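Local coordinates for protein aspartate aminotransferase (Rhodobacter sphaeroides, PDB 3NRA) that probably transfers the amino group of L-aspartate to 2-oxoglutarate, giving oxaloacetate and L-glutamate, with pyridoxal 5'-phosphate as cofactor, at residues 50-55 with 383-388; 222-227 with 307-312. All coordinates share one frame; numbering follows the deposited sequence. Where two conformers were deposited one is given.

Interaction 1 of 2, residues 50-55 with 383-388; sequences DAHEPT and NFSQDH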
# COMPACT_ATOMS: atom_id res chain seq x y z
N ASP B 50 7.67 -7.13 -20.95
CA ASP B 50 7.92 -6.84 -22.37
C ASP B 50 7.78 -8.12 -23.22
O ASP B 50 7.19 -8.09 -24.27
CB ASP B 50 9.31 -6.20 -22.59
CG ASP B 50 9.48 -4.88 -21.82
OD1 ASP B 50 8.48 -4.25 -21.51
OD2 ASP B 50 10.61 -4.50 -21.51
N ALA B 51 8.28 -9.24 -22.72
CA ALA B 51 8.17 -10.54 -23.42
C ALA B 51 6.74 -11.06 -23.39
O ALA B 51 6.30 -11.69 -24.34
CB ALA B 51 9.12 -11.57 -22.81
N HIS B 52 6.06 -10.85 -22.28
CA HIS B 52 4.66 -11.30 -22.13
C HIS B 52 3.84 -10.11 -21.63
O HIS B 52 3.85 -9.77 -20.42
CB HIS B 52 4.61 -12.49 -21.17
CG HIS B 52 5.60 -13.57 -21.52
ND1 HIS B 52 5.36 -14.50 -22.51
CD2 HIS B 52 6.86 -13.79 -21.08
CE1 HIS B 52 6.41 -15.28 -22.63
NE2 HIS B 52 7.35 -14.87 -21.78
N GLU B 53 3.14 -9.46 -22.57
CA GLU B 53 2.60 -8.11 -22.36
C GLU B 53 1.40 -8.09 -21.40
O GLU B 53 0.69 -9.09 -21.27
CB GLU B 53 2.23 -7.44 -23.69
CG GLU B 53 3.46 -7.14 -24.61
CD GLU B 53 3.23 -6.03 -25.62
OE1 GLU B 53 2.19 -5.31 -25.56
OE2 GLU B 53 4.10 -5.84 -26.47
N PRO B 54 1.16 -6.93 -20.75
CA PRO B 54 -0.08 -6.75 -19.98
C PRO B 54 -1.31 -7.04 -20.83
O PRO B 54 -1.28 -6.82 -22.04
CB PRO B 54 -0.04 -5.28 -19.59
CG PRO B 54 1.41 -4.92 -19.60
CD PRO B 54 2.02 -5.73 -20.68
N THR B 55 -2.37 -7.56 -20.20
CA THR B 55 -3.61 -7.84 -20.90
C THR B 55 -3.91 -6.78 -21.99
O THR B 55 -3.84 -5.55 -21.71
CB THR B 55 -4.81 -7.86 -19.93
OG1 THR B 55 -4.54 -8.76 -18.85
CG2 THR B 55 -6.06 -8.32 -20.67
N ASN B 383 12.07 -17.08 -12.18
CA ASN B 383 10.81 -16.75 -12.81
C ASN B 383 11.01 -16.83 -14.32
O ASN B 383 11.72 -16.00 -14.90
CB ASN B 383 10.30 -15.35 -12.38
CG ASN B 383 8.95 -14.98 -13.02
OD1 ASN B 383 8.72 -15.25 -14.19
ND2 ASN B 383 8.08 -14.33 -12.24
N PHE B 384 10.39 -17.82 -14.96
CA PHE B 384 10.61 -18.07 -16.38
C PHE B 384 9.59 -17.42 -17.32
O PHE B 384 9.57 -17.73 -18.52
CB PHE B 384 10.78 -19.60 -16.68
CG PHE B 384 9.56 -20.43 -16.38
CD1 PHE B 384 8.57 -20.62 -17.35
CD2 PHE B 384 9.44 -21.09 -15.16
CE1 PHE B 384 7.45 -21.44 -17.08
CE2 PHE B 384 8.36 -21.90 -14.90
CZ PHE B 384 7.34 -22.07 -15.87
N SER B 385 8.81 -16.46 -16.84
CA SER B 385 8.01 -15.62 -17.75
C SER B 385 8.93 -14.59 -18.40
O SER B 385 8.99 -13.43 -17.99
CB SER B 385 6.83 -14.98 -17.03
OG SER B 385 5.99 -14.33 -17.96
N GLN B 386 9.67 -15.08 -19.40
CA GLN B 386 10.80 -14.38 -20.02
C GLN B 386 10.70 -14.54 -21.52
O GLN B 386 9.88 -15.33 -22.03
CB GLN B 386 12.12 -14.99 -19.57
CG GLN B 386 12.37 -15.00 -18.03
CD GLN B 386 12.49 -13.61 -17.45
OE1 GLN B 386 12.89 -12.63 -18.16
NE2 GLN B 386 12.13 -13.47 -16.16
N ASP B 387 11.56 -13.81 -22.23
CA ASP B 387 11.81 -14.10 -23.63
C ASP B 387 12.28 -15.56 -23.74
O ASP B 387 13.18 -15.96 -23.03
CB ASP B 387 12.88 -13.16 -24.20
CG ASP B 387 13.23 -13.49 -25.66
OD1 ASP B 387 12.54 -12.97 -26.57
OD2 ASP B 387 14.20 -14.25 -25.90
N HIS B 388 11.63 -16.34 -24.61
CA HIS B 388 11.85 -17.80 -24.72
C HIS B 388 13.30 -18.13 -25.02
O HIS B 388 13.92 -18.89 -24.32
CB HIS B 388 10.97 -18.39 -25.83
CG HIS B 388 10.98 -19.89 -25.90
ND1 HIS B 388 9.82 -20.64 -25.82
CD2 HIS B 388 11.99 -20.78 -26.05
CE1 HIS B 388 10.12 -21.92 -25.89
NE2 HIS B 388 11.43 -22.03 -26.04
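H52 NE2 donates to Q386 O at 2.6 Å, the one hydrogen bond between 50-55 and 383-388. The N-H points at the oxygen with an angle of 150°. Q386 O sits near the ring plane at the imidazole edge, but the donor stands above the carbonyl plane. CG of H52 is anti to its own carbonyl carbon (chi1 -50°), which starts the ring toward the other loop. On that ring, CD2 lies 3.3 Å from S385 OG, in an oblique contact. S385 OG has its polar partner elsewhere, in H312 NE2. A51 lays its methyl CB against the peptide between Q386 and D387, 3.4 Å from D387 N. An alanine at H52 would remove the imidazole and would probably leave Q386 O without this donor and open a gap beside S385 OG.

The 383-388 loop is held in shape from within. N383 OD1 accepts from S385 N at 2.9 Å, an Asx turn, and Q386 NE2 binds N383 O at 2.9 Å. D50 OD1 bonds to G70 N of the second subunit. D387 is the N-cap of helix 388-404, with OD2 bonded to A390 N. The Asx turn and the N-cap shape the link from strand 380-383 to helix 388-404, the last helix of this pyridoxal-phosphate-dependent aminotransferase.

Interaction 2 of 2, residues 222-227 with 307-312; sequences SRLRYA and DRIARH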
# COMPACT_ATOMS: atom_id res chain seq x y z
N SER B 222 -2.63 -19.06 -9.76
CA SER B 222 -3.48 -20.24 -9.98
C SER B 222 -4.16 -20.26 -11.33
O SER B 222 -4.53 -21.30 -11.80
CB SER B 222 -4.55 -20.35 -8.88
OG SER B 222 -5.38 -19.18 -8.88
N ARG B 223 -4.27 -19.10 -11.98
CA ARG B 223 -4.86 -19.02 -13.32
C ARG B 223 -3.91 -19.51 -14.44
O ARG B 223 -4.38 -19.95 -15.52
CB ARG B 223 -5.31 -17.60 -13.62
CG ARG B 223 -6.36 -17.53 -14.66
CD ARG B 223 -6.78 -16.11 -14.93
NE ARG B 223 -7.68 -16.09 -16.06
CZ ARG B 223 -8.00 -15.00 -16.77
NH1 ARG B 223 -7.52 -13.82 -16.45
NH2 ARG B 223 -8.84 -15.11 -17.78
N LEU B 224 -2.61 -19.42 -14.22
CA LEU B 224 -1.65 -19.87 -15.23
C LEU B 224 -1.40 -21.35 -15.04
O LEU B 224 -0.34 -21.74 -14.62
CB LEU B 224 -0.35 -19.08 -15.14
CG LEU B 224 0.54 -19.20 -16.40
CD1 LEU B 224 0.03 -18.19 -17.45
CD2 LEU B 224 2.01 -18.95 -16.07
N ARG B 225 -2.40 -22.17 -15.39
CA ARG B 225 -2.42 -23.60 -15.04
C ARG B 225 -2.12 -24.42 -16.30
O ARG B 225 -2.77 -24.24 -17.32
CB ARG B 225 -3.80 -23.99 -14.45
CG ARG B 225 -3.98 -25.50 -14.14
CD ARG B 225 -5.36 -25.83 -13.50
NE ARG B 225 -6.49 -25.35 -14.32
CZ ARG B 225 -6.98 -25.96 -15.41
NH1 ARG B 225 -6.50 -27.12 -15.84
NH2 ARG B 225 -7.97 -25.38 -16.07
N TYR B 226 -1.11 -25.28 -16.23
CA TYR B 226 -0.62 -25.97 -17.40
C TYR B 226 -1.55 -27.12 -17.81
O TYR B 226 -2.29 -27.66 -16.99
CB TYR B 226 0.83 -26.44 -17.20
CG TYR B 226 1.76 -25.25 -17.07
CD1 TYR B 226 1.91 -24.35 -18.12
CD2 TYR B 226 2.36 -24.94 -15.85
CE1 TYR B 226 2.68 -23.21 -17.98
CE2 TYR B 226 3.14 -23.83 -15.70
CZ TYR B 226 3.29 -22.94 -16.78
OH TYR B 226 4.04 -21.83 -16.64
N ALA B 227 -1.55 -27.43 -19.10
CA ALA B 227 -2.45 -28.44 -19.67
C ALA B 227 -2.23 -29.78 -18.97
O ALA B 227 -1.09 -30.22 -18.82
CB ALA B 227 -2.23 -28.59 -21.18
N ASP B 307 -3.45 -19.38 -25.15
CA ASP B 307 -2.15 -19.18 -25.81
C ASP B 307 -1.05 -18.81 -24.81
O ASP B 307 0.07 -19.30 -24.91
CB ASP B 307 -2.24 -18.09 -26.87
CG ASP B 307 -3.07 -18.50 -28.06
OD1 ASP B 307 -3.02 -19.69 -28.47
OD2 ASP B 307 -3.78 -17.61 -28.59
N ARG B 308 -1.37 -17.93 -23.86
CA ARG B 308 -0.37 -17.53 -22.88
C ARG B 308 0.14 -18.73 -22.09
O ARG B 308 1.33 -18.86 -21.88
CB ARG B 308 -0.91 -16.47 -21.93
CG ARG B 308 -0.01 -16.22 -20.69
CD ARG B 308 -0.11 -14.80 -20.17
NE ARG B 308 0.31 -13.83 -21.18
CZ ARG B 308 0.49 -12.54 -20.94
NH1 ARG B 308 0.31 -12.04 -19.71
NH2 ARG B 308 0.88 -11.74 -21.92
N ILE B 309 -0.78 -19.58 -21.64
CA ILE B 309 -0.42 -20.80 -20.90
C ILE B 309 0.42 -21.71 -21.78
O ILE B 309 1.41 -22.26 -21.32
CB ILE B 309 -1.71 -21.58 -20.44
CG1 ILE B 309 -2.44 -20.83 -19.33
CG2 ILE B 309 -1.38 -22.99 -20.01
CD1 ILE B 309 -3.92 -21.26 -19.16
N ALA B 310 0.05 -21.83 -23.07
CA ALA B 310 0.82 -22.64 -24.00
C ALA B 310 2.27 -22.09 -24.20
O ALA B 310 3.24 -22.87 -24.28
CB ALA B 310 0.06 -22.77 -25.39
N ARG B 311 2.42 -20.76 -24.32
CA ARG B 311 3.75 -20.19 -24.53
C ARG B 311 4.64 -20.42 -23.30
O ARG B 311 5.82 -20.77 -23.44
CB ARG B 311 3.68 -18.71 -24.84
CG ARG B 311 3.10 -18.38 -26.23
CD ARG B 311 3.27 -16.89 -26.55
NE ARG B 311 2.34 -16.45 -27.59
CZ ARG B 311 1.05 -16.13 -27.41
NH1 ARG B 311 0.48 -16.18 -26.19
NH2 ARG B 311 0.31 -15.75 -28.45
N HIS B 312 4.05 -20.28 -22.10
CA HIS B 312 4.78 -20.53 -20.87
C HIS B 312 5.13 -22.00 -20.67
O HIS B 312 6.16 -22.31 -20.10
CB HIS B 312 3.99 -20.03 -19.66
CG HIS B 312 4.07 -18.57 -19.47
ND1 HIS B 312 3.31 -17.69 -20.18
CD2 HIS B 312 4.81 -17.82 -18.62
CE1 HIS B 312 3.57 -16.45 -19.78
NE2 HIS B 312 4.48 -16.51 -18.83
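I309 and L224 form the tight part of this contact. CG2 of I309 presses on R225 O at 3.3 Å, and its CD1 lies 3.9 Å from R223 O. L224, on the loop, lies beside I309 and reaches R308 and H312. Its CG is anti to the backbone N (chi1 -163°); from there CD1 meets R308 CG at 3.8 Å. CD2 lies over one face of the H312 ring, a CH-pi contact with 4.2 Å to the centroid. Y226 reaches the helix with its ring edge, OH being 3.5 Å from H312 CB; that hydroxyl also bonds to G337 O. ND1 of H312 donates to R308 O at 2.9 Å, and NE2 bonds to S385 OG; the two bonds limit rotation of the ring. R308 O also accepts from H312 N, on the opposite face of its plane.

The other side is loose. The CB of R225 points away from the helix, and the residue is exposed, with a bound glycerol about 4 Å from its side chain. NH1 bonds to A229 O. R223 forms salt bridges with E300 and E255. The contact lays the loop after strand 214-218 against helix 304-324, with backbone bonds from L224 to G337 and Y226 to Q335 tying it to the run before strand 339-340.

Interaction 2 is nested inside the chain loop closed by interaction 1, and the two centres are about 12 Å apart. Helix 304-324 joins them. R308 NH2 lies 2.7 Å from E53 O and H312 NE2 lies 2.8 Å from S385 OG, both probable hydrogen bonds. F384 CE1 also packs 3.4 Å from H312 O. The H312 ring also meets the H52 ring, their planes about 40° apart. Beyond each other, the two contacts reach the segment just after K253, which carries the pyridoxal phosphate. H52 O bonds to S256 OG and R308 NH1 to T254 O, so both contacts border the chain next to the cofactor lysine.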